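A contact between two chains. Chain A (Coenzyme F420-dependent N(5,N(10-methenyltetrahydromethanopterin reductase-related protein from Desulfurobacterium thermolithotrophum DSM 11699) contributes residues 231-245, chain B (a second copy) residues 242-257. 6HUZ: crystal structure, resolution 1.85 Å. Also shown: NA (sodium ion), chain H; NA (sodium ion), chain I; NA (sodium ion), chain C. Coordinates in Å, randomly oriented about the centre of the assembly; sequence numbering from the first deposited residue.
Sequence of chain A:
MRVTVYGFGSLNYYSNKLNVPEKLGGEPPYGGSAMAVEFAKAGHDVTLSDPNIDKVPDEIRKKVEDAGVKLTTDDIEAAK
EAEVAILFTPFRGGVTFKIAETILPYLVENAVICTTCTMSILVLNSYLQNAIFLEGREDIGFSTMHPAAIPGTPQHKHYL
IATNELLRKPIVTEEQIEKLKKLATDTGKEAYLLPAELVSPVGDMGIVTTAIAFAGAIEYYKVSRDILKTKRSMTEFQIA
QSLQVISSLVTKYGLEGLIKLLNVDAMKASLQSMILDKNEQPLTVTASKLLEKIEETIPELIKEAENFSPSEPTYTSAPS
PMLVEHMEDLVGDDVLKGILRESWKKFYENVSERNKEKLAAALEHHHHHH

Chain A (231-245) KRSMTEFQIAQSLQV
Chain B (242-257) SLQVISSLVTKYGLEG

The carboxylate of Glu A236 packs into the kink of the other subunit's helix, where it shares a sodium ion with Glu B256. Chain B residues 242-257 are helical, but the N atoms of Leu B255 and Glu B256 lack bonds to the preceding turn; the backbone departs from helical values at Tyr B253 (-116/4) and Gly B254 (74/178). Leu B255 N, thereby freed, donates to Glu A236 OE2 (2.9 Å, 170°). Glu A236 (chi1 m, chi2 t, chi3 -12°) sits as a knob among Val B250, Gly B254, Leu B255 and Glu B256. The chain I sodium lies 3.0 Å from each of Glu A236 OE1, Glu A236 OE2 and Glu B256 OE1, joining like charges; a CB on Gly B254 would clash with it. Arg A232 (t, p, t, -92°) braces the same carboxylate through a salt bridge, NE to Glu A236 OE2 at 2.8 Å, while its NH1 lies 3.0 Å from Glu B256 OE1, near the guanidinium plane. Water 1 donates to Glu A236 OE1 and Val B250 O, 2.7 Å each.

Helix 232-245 of chain A runs nearly antiparallel to the chain B helix (154°), the axes approaching to 7.9 Å. CA atoms of Ala A240 and Ser B247 are 4.4 Å apart, those of Leu A243 and Leu B243 5.3 Å. The closer pair is the one with small side chains. There Ser B247 OG (chi1 t) donates to the backbone Ala A240 O at 2.6 Å, an oxygen that also accepts from Gln A244 N.

Apolar side chains pack alongside these polar contacts. Ile A239 (m, t) places CG2 4.0 Å from Val B250 CG2 and CD1 4.0 Å from Leu B255 CD2; Leu A243 (m, t) brings CD1 to 3.3 Å from Ile B246 CG2. Gln A244 and Gln B244, both t, p, 84°, exchange two reciprocal hydrogen bonds between their side-chain amides, each NE2 donating to the partner's OE1 at 2.8 Å.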

ATOM      1  N   LYS A 231       1.467  -1.434 -20.733  1.00 34.18           N
ATOM      2  CA  LYS A 231       1.557  -2.882 -20.441  1.00 32.32           C
ATOM      3  C   LYS A 231       1.075  -3.258 -19.027  1.00 33.60           C
ATOM      4  O   LYS A 231       1.288  -2.507 -18.069  1.00 29.75           O
ATOM      5  CB  LYS A 231       3.021  -3.359 -20.539  1.00 35.33           C
ATOM      6  CG  LYS A 231       3.601  -3.464 -21.924  1.00 50.44           C
ATOM      7  CD  LYS A 231       5.087  -3.834 -21.851  1.00 62.63           C
ATOM      8  CE  LYS A 231       5.896  -3.330 -23.029  1.00 81.59           C
ATOM      9  NZ  LYS A 231       6.151  -4.390 -24.043  1.00 77.47           N
ATOM     10  N   ARG A 232       0.472  -4.454 -18.888  1.00 30.59           N
ATOM     11  CA  ARG A 232      -0.013  -4.962 -17.591  1.00 31.31           C
ATOM     12  C   ARG A 232       1.135  -5.005 -16.604  1.00 32.38           C
ATOM     13  O   ARG A 232       0.993  -4.602 -15.447  1.00 32.93           O
ATOM     14  CB  ARG A 232      -0.573  -6.385 -17.770  1.00 33.76           C
ATOM     15  CG  ARG A 232      -0.979  -7.068 -16.465  1.00 37.13           C
ATOM     16  CD  ARG A 232      -2.388  -6.785 -16.022  1.00 36.95           C
ATOM     17  NE  ARG A 232      -2.753  -7.751 -14.978  1.00 33.35           N
ATOM     18  CZ  ARG A 232      -3.346  -8.911 -15.207  1.00 44.01           C
ATOM     19  NH1 ARG A 232      -3.607  -9.737 -14.203  1.00 41.00           N
ATOM     20  NH2 ARG A 232      -3.685  -9.259 -16.445  1.00 39.49           N
ATOM     21  N   SER A 233       2.290  -5.489 -17.061  1.00 33.30           N
ATOM     22  CA  SER A 233       3.464  -5.584 -16.202  1.00 34.95           C
ATOM     23  C   SER A 233       3.819  -4.212 -15.625  1.00 36.48           C
ATOM     24  O   SER A 233       4.184  -4.114 -14.465  1.00 34.54           O
ATOM     25  CB  SER A 233       4.646  -6.167 -16.971  1.00 39.21           C
ATOM     26  OG  SER A 233       5.090  -5.309 -18.005  1.00 38.88           O
ATOM     27  N   MET A 234       3.715  -3.159 -16.440  1.00 32.66           N
ATOM     28  CA  MET A 234       4.025  -1.812 -15.981  1.00 31.56           C
ATOM     29  C   MET A 234       3.007  -1.358 -14.996  1.00 31.27           C
ATOM     30  O   MET A 234       3.360  -0.776 -13.973  1.00 29.27           O
ATOM     31  CB  MET A 234       4.111  -0.845 -17.174  1.00 32.17           C
ATOM     32  CG  MET A 234       5.269  -1.176 -18.057  1.00 35.64           C
ATOM     33  SD  MET A 234       5.258  -0.228 -19.571  1.00 41.68           S
ATOM     34  CE  MET A 234       5.662   1.449 -18.909  1.00 37.39           C
ATOM     35  N   THR A 235       1.727  -1.630 -15.276  1.00 28.74           N
ATOM     36  CA  THR A 235       0.663  -1.246 -14.349  1.00 27.72           C
ATOM     37  C   THR A 235       0.819  -1.939 -12.976  1.00 27.53           C
ATOM     38  O   THR A 235       0.731  -1.286 -11.934  1.00 25.45           O
ATOM     39  CB  THR A 235      -0.690  -1.591 -14.976  1.00 34.21           C
ATOM     40  OG1 THR A 235      -0.830  -0.845 -16.174  1.00 32.04           O
ATOM     41  CG2 THR A 235      -1.880  -1.299 -14.023  1.00 28.57           C
ATOM     42  N   GLU A 236       1.073  -3.231 -12.963  1.00 28.39           N
ATOM     43  CA  GLU A 236       1.205  -3.956 -11.694  1.00 26.46           C
ATOM     44  C   GLU A 236       2.423  -3.507 -10.927  1.00 27.84           C
ATOM     45  O   GLU A 236       2.369  -3.492  -9.711  1.00 26.44           O
ATOM     46  CB  GLU A 236       1.253  -5.475 -11.913  1.00 27.18           C
ATOM     47  CG  GLU A 236      -0.071  -6.001 -12.419  1.00 25.96           C
ATOM     48  CD  GLU A 236      -0.201  -7.505 -12.386  1.00 37.63           C
ATOM     49  OE1 GLU A 236       0.817  -8.206 -12.174  1.00 33.40           O
ATOM     50  OE2 GLU A 236      -1.338  -7.985 -12.590  1.00 34.62           O
ATOM     51  N   PHE A 237       3.519  -3.168 -11.623  1.00 22.65           N
ATOM     52  CA  PHE A 237       4.732  -2.690 -10.959  1.00 24.58           C
ATOM     53  C   PHE A 237       4.378  -1.353 -10.258  1.00 28.28           C
ATOM     54  O   PHE A 237       4.698  -1.173  -9.096  1.00 25.56           O
ATOM     55  CB  PHE A 237       5.876  -2.427 -11.983  1.00 26.84           C
ATOM     56  CG  PHE A 237       7.041  -1.760 -11.296  1.00 28.31           C
ATOM     57  CD1 PHE A 237       7.971  -2.508 -10.594  1.00 32.03           C
ATOM     58  CD2 PHE A 237       7.172  -0.373 -11.299  1.00 30.11           C
ATOM     59  CE1 PHE A 237       9.008  -1.881  -9.904  1.00 34.55           C
ATOM     60  CE2 PHE A 237       8.216   0.247 -10.620  1.00 31.34           C
ATOM     61  CZ  PHE A 237       9.125  -0.513  -9.928  1.00 30.51           C
ATOM     62  N   GLN A 238       3.710  -0.429 -10.974  1.00 24.40           N
ATOM     63  CA  GLN A 238       3.310   0.873 -10.409  1.00 23.18           C
ATOM     64  C   GLN A 238       2.412   0.703  -9.176  1.00 24.93           C
ATOM     65  O   GLN A 238       2.640   1.381  -8.183  1.00 25.48           O
ATOM     66  CB  GLN A 238       2.590   1.718 -11.464  1.00 21.65           C
ATOM     67  CG  GLN A 238       3.538   2.249 -12.543  1.00 22.81           C
ATOM     68  CD  GLN A 238       4.455   3.331 -12.039  1.00 26.26           C
ATOM     69  OE1 GLN A 238       4.049   4.239 -11.273  1.00 23.70           O
ATOM     70  NE2 GLN A 238       5.715   3.279 -12.448  1.00 34.69           N
ATOM     71  N   ILE A 239       1.433  -0.199  -9.214  1.00 20.79           N
ATOM     72  CA  ILE A 239       0.546  -0.434  -8.035  1.00 19.74           C
ATOM     73  C   ILE A 239       1.396  -0.951  -6.863  1.00 23.89           C
ATOM     74  O   ILE A 239       1.332  -0.398  -5.782  1.00 23.59           O
ATOM     75  CB  ILE A 239      -0.560  -1.473  -8.370  1.00 21.47           C
ATOM     76  CG1 ILE A 239      -1.532  -0.887  -9.415  1.00 23.49           C
ATOM     77  CG2 ILE A 239      -1.343  -1.931  -7.076  1.00 21.62           C
ATOM     78  CD1 ILE A 239      -2.301  -1.914 -10.126  1.00 27.89           C
ATOM     79  N   ALA A 240       2.180  -2.006  -7.093  1.00 24.18           N
ATOM     80  CA  ALA A 240       3.011  -2.591  -6.042  1.00 24.23           C
ATOM     81  C   ALA A 240       3.941  -1.577  -5.432  1.00 28.32           C
ATOM     82  O   ALA A 240       4.038  -1.492  -4.215  1.00 24.40           O
ATOM     83  CB  ALA A 240       3.814  -3.775  -6.594  1.00 26.04           C
ATOM     84  N   GLN A 241       4.635  -0.796  -6.271  1.00 24.79           N
ATOM     85  CA  GLN A 241       5.571   0.179  -5.780  1.00 23.38           C
ATOM     86  C   GLN A 241       4.904   1.240  -4.964  1.00 24.70           C
ATOM     87  O   GLN A 241       5.457   1.585  -3.946  1.00 22.21           O
ATOM     88  CB  GLN A 241       6.335   0.876  -6.937  1.00 22.17           C
ATOM     89  CG  GLN A 241       7.433   1.817  -6.415  1.00 21.34           C
ATOM     90  CD  GLN A 241       8.178   2.583  -7.498  1.00 29.38           C
ATOM     91  OE1 GLN A 241       9.400   2.546  -7.587  1.00 27.44           O
ATOM     92  NE2 GLN A 241       7.479   3.325  -8.331  1.00 23.94           N
ATOM     93  N   SER A 242       3.803   1.845  -5.457  1.00 20.83           N
ATOM     94  CA  SER A 242       3.149   2.929  -4.741  1.00 21.66           C
ATOM     95  C   SER A 242       2.794   2.489  -3.342  1.00 24.09           C
ATOM     96  O   SER A 242       3.107   3.185  -2.376  1.00 21.03           O
ATOM     97  CB  SER A 242       1.848   3.371  -5.449  1.00 20.10           C
ATOM     98  OG  SER A 242       2.072   4.046  -6.679  1.00 39.55           O
ATOM     99  N   LEU A 243       2.117   1.340  -3.235  1.00 22.10           N
ATOM    100  CA  LEU A 243       1.651   0.858  -1.942  1.00 21.73           C
ATOM    101  C   LEU A 243       2.772   0.412  -1.017  1.00 25.84           C
ATOM    102  O   LEU A 243       2.680   0.692   0.177  1.00 26.79           O
ATOM    103  CB  LEU A 243       0.578  -0.217  -2.128  1.00 23.71           C
ATOM    104  CG  LEU A 243      -0.600   0.228  -3.022  1.00 30.69           C
ATOM    105  CD1 LEU A 243      -1.627  -0.871  -3.154  1.00 30.08           C
ATOM    106  CD2 LEU A 243      -1.218   1.576  -2.557  1.00 26.04           C
ATOM    107  N   GLN A 244       3.829  -0.230  -1.544  1.00 24.76           N
ATOM    108  CA  GLN A 244       4.977  -0.642  -0.719  1.00 24.13           C
ATOM    109  C   GLN A 244       5.615   0.633  -0.150  1.00 27.45           C
ATOM    110  O   GLN A 244       5.955   0.680   1.016  1.00 24.08           O
ATOM    111  CB  GLN A 244       6.025  -1.358  -1.582  1.00 26.53           C
ATOM    112  CG  GLN A 244       7.234  -1.921  -0.842  1.00 28.31           C
ATOM    113  CD  GLN A 244       6.867  -2.878   0.266  1.00 27.80           C
ATOM    114  OE1 GLN A 244       6.648  -4.079   0.049  1.00 30.52           O
ATOM    115  NE2 GLN A 244       6.789  -2.370   1.476  1.00 25.21           N
ATOM    116  N   VAL A 245       5.802   1.667  -0.994  1.00 21.34           N
ATOM    117  CA  VAL A 245       6.417   2.911  -0.536  1.00 21.29           C
ATOM    118  C   VAL A 245       5.626   3.568   0.599  1.00 25.42           C
ATOM    119  O   VAL A 245       6.217   3.950   1.616  1.00 23.86           O
ATOM    120  CB  VAL A 245       6.657   3.880  -1.714  1.00 26.27           C
ATOM    121  CG1 VAL A 245       6.933   5.299  -1.230  1.00 25.28           C
ATOM    122  CG2 VAL A 245       7.804   3.377  -2.580  1.00 28.55           C
TER
ATOM    123  N   SER B 242      -2.422  -2.738   5.855  1.00 20.83           N
ATOM    124  CA  SER B 242      -3.297  -2.833   4.699  1.00 21.66           C
ATOM    125  C   SER B 242      -2.499  -2.680   3.427  1.00 24.09           C
ATOM    126  O   SER B 242      -2.623  -3.498   2.515  1.00 21.03           O
ATOM    127  CB  SER B 242      -4.383  -1.732   4.718  1.00 20.10           C
ATOM    128  OG  SER B 242      -5.363  -1.919   5.730  1.00 39.55           O
ATOM    129  N   LEU B 243      -1.694  -1.613   3.357  1.00 22.10           N
ATOM    130  CA  LEU B 243      -0.936  -1.320   2.148  1.00 21.73           C
ATOM    131  C   LEU B 243       0.176  -2.318   1.868  1.00 25.84           C
ATOM    132  O   LEU B 243       0.364  -2.658   0.701  1.00 26.79           O
ATOM    133  CB  LEU B 243      -0.439   0.127   2.168  1.00 23.71           C
ATOM    134  CG  LEU B 243      -1.558   1.167   2.400  1.00 30.69           C
ATOM    135  CD1 LEU B 243      -1.003   2.571   2.395  1.00 30.08           C
ATOM    136  CD2 LEU B 243      -2.745   0.986   1.414  1.00 26.04           C
ATOM    137  N   GLN B 244       0.877  -2.812   2.902  1.00 24.76           N
ATOM    138  CA  GLN B 244       1.931  -3.823   2.712  1.00 24.13           C
ATOM    139  C   GLN B 244       1.264  -5.079   2.135  1.00 27.45           C
ATOM    140  O   GLN B 244       1.785  -5.682   1.216  1.00 24.08           O
ATOM    141  CB  GLN B 244       2.565  -4.193   4.060  1.00 26.53           C
ATOM    142  CG  GLN B 244       3.736  -5.169   4.006  1.00 28.31           C
ATOM    143  CD  GLN B 244       4.864  -4.703   3.118  1.00 27.80           C
ATOM    144  OE1 GLN B 244       5.742  -3.929   3.525  1.00 30.52           O
ATOM    145  NE2 GLN B 244       4.866  -5.162   1.886  1.00 25.21           N
ATOM    146  N   VAL B 245       0.112  -5.489   2.700  1.00 21.34           N
ATOM    147  CA  VAL B 245      -0.579  -6.684   2.220  1.00 21.29           C
ATOM    148  C   VAL B 245      -0.971  -6.576   0.743  1.00 25.42           C
ATOM    149  O   VAL B 245      -0.713  -7.507  -0.028  1.00 23.86           O
ATOM    150  CB  VAL B 245      -1.787  -7.028   3.119  1.00 26.27           C
ATOM    151  CG1 VAL B 245      -2.731  -8.015   2.442  1.00 25.28           C
ATOM    152  CG2 VAL B 245      -1.304  -7.577   4.454  1.00 28.55           C
ATOM    153  N   ILE B 246      -1.609  -5.470   0.349  1.00 26.10           N
ATOM    154  CA  ILE B 246      -2.011  -5.309  -1.049  1.00 27.97           C
ATOM    155  C   ILE B 246      -0.774  -5.331  -1.920  1.00 23.73           C
ATOM    156  O   ILE B 246      -0.761  -6.042  -2.898  1.00 24.62           O
ATOM    157  CB  ILE B 246      -2.828  -4.010  -1.308  1.00 29.41           C
ATOM    158  CG1 ILE B 246      -4.207  -4.103  -0.563  1.00 29.28           C
ATOM    159  CG2 ILE B 246      -3.035  -3.801  -2.836  1.00 23.34           C
ATOM    160  CD1 ILE B 246      -4.901  -2.755  -0.479  1.00 25.90           C
ATOM    161  N   SER B 247       0.254  -4.558  -1.575  1.00 21.99           N
ATOM    162  CA  SER B 247       1.504  -4.508  -2.370  1.00 22.04           C
ATOM    163  C   SER B 247       2.119  -5.932  -2.525  1.00 26.89           C
ATOM    164  O   SER B 247       2.498  -6.321  -3.629  1.00 24.12           O
ATOM    165  CB  SER B 247       2.534  -3.606  -1.672  1.00 16.39           C
ATOM    166  OG  SER B 247       3.644  -3.449  -2.543  1.00 23.18           O
ATOM    167  N   SER B 248       2.216  -6.700  -1.407  1.00 23.27           N
ATOM    168  CA  SER B 248       2.796  -8.052  -1.429  1.00 22.94           C
ATOM    169  C   SER B 248       2.011  -8.984  -2.357  1.00 26.82           C
ATOM    170  O   SER B 248       2.600  -9.792  -3.091  1.00 24.87           O
ATOM    171  CB  SER B 248       2.804  -8.675  -0.018  1.00 23.41           C
ATOM    172  OG  SER B 248       3.642  -7.891   0.828  1.00 24.05           O
ATOM    173  N   LEU B 249       0.676  -8.868  -2.317  1.00 26.98           N
ATOM    174  CA  LEU B 249      -0.204  -9.712  -3.132  1.00 26.46           C
ATOM    175  C   LEU B 249      -0.042  -9.432  -4.623  1.00 22.97           C
ATOM    176  O   LEU B 249       0.042 -10.386  -5.418  1.00 24.02           O
ATOM    177  CB  LEU B 249      -1.664  -9.555  -2.683  1.00 23.71           C
ATOM    178  CG  LEU B 249      -1.998 -10.240  -1.368  1.00 24.94           C
ATOM    179  CD1 LEU B 249      -3.351  -9.733  -0.814  1.00 25.93           C
ATOM    180  CD2 LEU B 249      -1.972 -11.759  -1.503  1.00 24.59           C
ATOM    181  N   VAL B 250      -0.005  -8.164  -5.004  1.00 23.71           N
ATOM    182  CA  VAL B 250       0.199  -7.760  -6.414  1.00 22.24           C
ATOM    183  C   VAL B 250       1.614  -8.210  -6.854  1.00 24.82           C
ATOM    184  O   VAL B 250       1.758  -8.796  -7.915  1.00 24.62           O
ATOM    185  CB  VAL B 250       0.002  -6.233  -6.641  1.00 27.21           C
ATOM    186  CG1 VAL B 250       0.401  -5.841  -8.079  1.00 23.78           C
ATOM    187  CG2 VAL B 250      -1.438  -5.819  -6.349  1.00 24.67           C
ATOM    188  N   THR B 251       2.648  -7.958  -6.041  1.00 24.07           N
ATOM    189  CA  THR B 251       4.016  -8.363  -6.421  1.00 23.68           C
ATOM    190  C   THR B 251       4.177  -9.839  -6.624  1.00 28.04           C
ATOM    191  O   THR B 251       4.798 -10.300  -7.588  1.00 29.60           O
ATOM    192  CB  THR B 251       5.023  -7.928  -5.340  1.00 27.90           C
ATOM    193  OG1 THR B 251       5.049  -6.517  -5.318  1.00 28.44           O
ATOM    194  CG2 THR B 251       6.460  -8.469  -5.574  1.00 26.35           C
ATOM    195  N   LYS B 252       3.672 -10.606  -5.695  1.00 26.77           N
ATOM    196  CA  LYS B 252       3.834 -12.029  -5.790  1.00 26.84           C
ATOM    197  C   LYS B 252       2.823 -12.726  -6.683  1.00 33.40           C
ATOM    198  O   LYS B 252       3.194 -13.643  -7.420  1.00 35.24           O
ATOM    199  CB  LYS B 252       3.712 -12.602  -4.364  1.00 28.83           C
ATOM    200  CG  LYS B 252       3.847 -14.097  -4.235  1.00 41.19           C
ATOM    201  CD  LYS B 252       5.263 -14.557  -4.348  1.00 51.18           C
ATOM    202  CE  LYS B 252       5.422 -15.933  -3.746  1.00 47.58           C
ATOM    203  NZ  LYS B 252       6.850 -16.331  -3.732  1.00 72.06           N
ATOM    204  N   TYR B 253       1.562 -12.352  -6.592  1.00 29.59           N
ATOM    205  CA  TYR B 253       0.511 -13.072  -7.324  1.00 29.26           C
ATOM    206  C   TYR B 253      -0.229 -12.295  -8.385  1.00 30.27           C
ATOM    207  O   TYR B 253      -1.138 -12.845  -8.990  1.00 31.15           O
ATOM    208  CB  TYR B 253      -0.516 -13.670  -6.309  1.00 30.58           C
ATOM    209  CG  TYR B 253       0.080 -14.437  -5.144  1.00 33.95           C
ATOM    210  CD1 TYR B 253       0.616 -15.710  -5.319  1.00 38.69           C
ATOM    211  CD2 TYR B 253       0.027 -13.928  -3.851  1.00 33.11           C
ATOM    212  CE1 TYR B 253       1.110 -16.445  -4.235  1.00 36.70           C
ATOM    213  CE2 TYR B 253       0.550 -14.631  -2.776  1.00 35.69           C
ATOM    214  CZ  TYR B 253       1.090 -15.891  -2.968  1.00 39.54           C
ATOM    215  OH  TYR B 253       1.610 -16.547  -1.874  1.00 49.73           O
ATOM    216  N   GLY B 254       0.161 -11.066  -8.643  1.00 29.10           N
ATOM    217  CA  GLY B 254      -0.497 -10.252  -9.665  1.00 26.73           C
ATOM    218  C   GLY B 254      -1.861  -9.757  -9.229  1.00 29.90           C
ATOM    219  O   GLY B 254      -2.356 -10.090  -8.149  1.00 28.98           O
ATOM    220  N   LEU B 255      -2.487  -8.982 -10.071  1.00 28.37           N
ATOM    221  CA  LEU B 255      -3.817  -8.450  -9.742  1.00 29.49           C
ATOM    222  C   LEU B 255      -4.860  -9.546  -9.588  1.00 31.77           C
ATOM    223  O   LEU B 255      -5.802  -9.411  -8.813  1.00 30.85           O
ATOM    224  CB  LEU B 255      -4.267  -7.507 -10.878  1.00 29.22           C
ATOM    225  CG  LEU B 255      -3.724  -6.077 -10.807  1.00 32.25           C
ATOM    226  CD1 LEU B 255      -3.943  -5.360 -12.148  1.00 31.21           C
ATOM    227  CD2 LEU B 255      -4.364  -5.320  -9.647  1.00 35.48           C
ATOM    228  N   GLU B 256      -4.718 -10.616 -10.351  1.00 27.63           N
ATOM    229  CA  GLU B 256      -5.671 -11.705 -10.275  1.00 30.30           C
ATOM    230  C   GLU B 256      -5.570 -12.371  -8.908  1.00 27.84           C
ATOM    231  O   GLU B 256      -6.576 -12.739  -8.365  1.00 26.69           O
ATOM    232  CB  GLU B 256      -5.485 -12.701 -11.438  1.00 31.19           C
ATOM    233  CG  GLU B 256      -4.227 -13.559 -11.398  1.00 47.52           C
ATOM    234  CD  GLU B 256      -3.010 -12.978 -12.107  1.00 55.66           C
ATOM    235  OE1 GLU B 256      -2.855 -11.737 -12.120  1.00 34.53           O
ATOM    236  OE2 GLU B 256      -2.204 -13.766 -12.649  1.00 59.90           O
ATOM    237  N   GLY B 257      -4.370 -12.492  -8.364  1.00 25.81           N
ATOM    238  CA  GLY B 257      -4.168 -13.098  -7.062  1.00 23.16           C
ATOM    239  C   GLY B 257      -4.716 -12.185  -5.976  1.00 28.80           C
ATOM    240  O   GLY B 257      -5.381 -12.642  -5.057  1.00 31.93           O
TER
HETATM  241 NA    NA H 407       4.334   3.713  -8.370  1.00 30.48          NA
HETATM  242 NA    NA I 408      -0.331 -10.688 -13.320  1.00 47.49          NA
HETATM  243 NA    NA C 407      -4.974  -3.300   8.185  1.00 30.48          NA
HETATM  244  O   HOH W   1       2.841  -8.496 -10.360  1.00 39.25           O
HETATM  245  O   HOH W   2       5.781  -5.445  -2.705  1.00 39.26           O
HETATM  246  O   HOH W   3      -0.151 -11.136 -16.026  1.00 55.27           O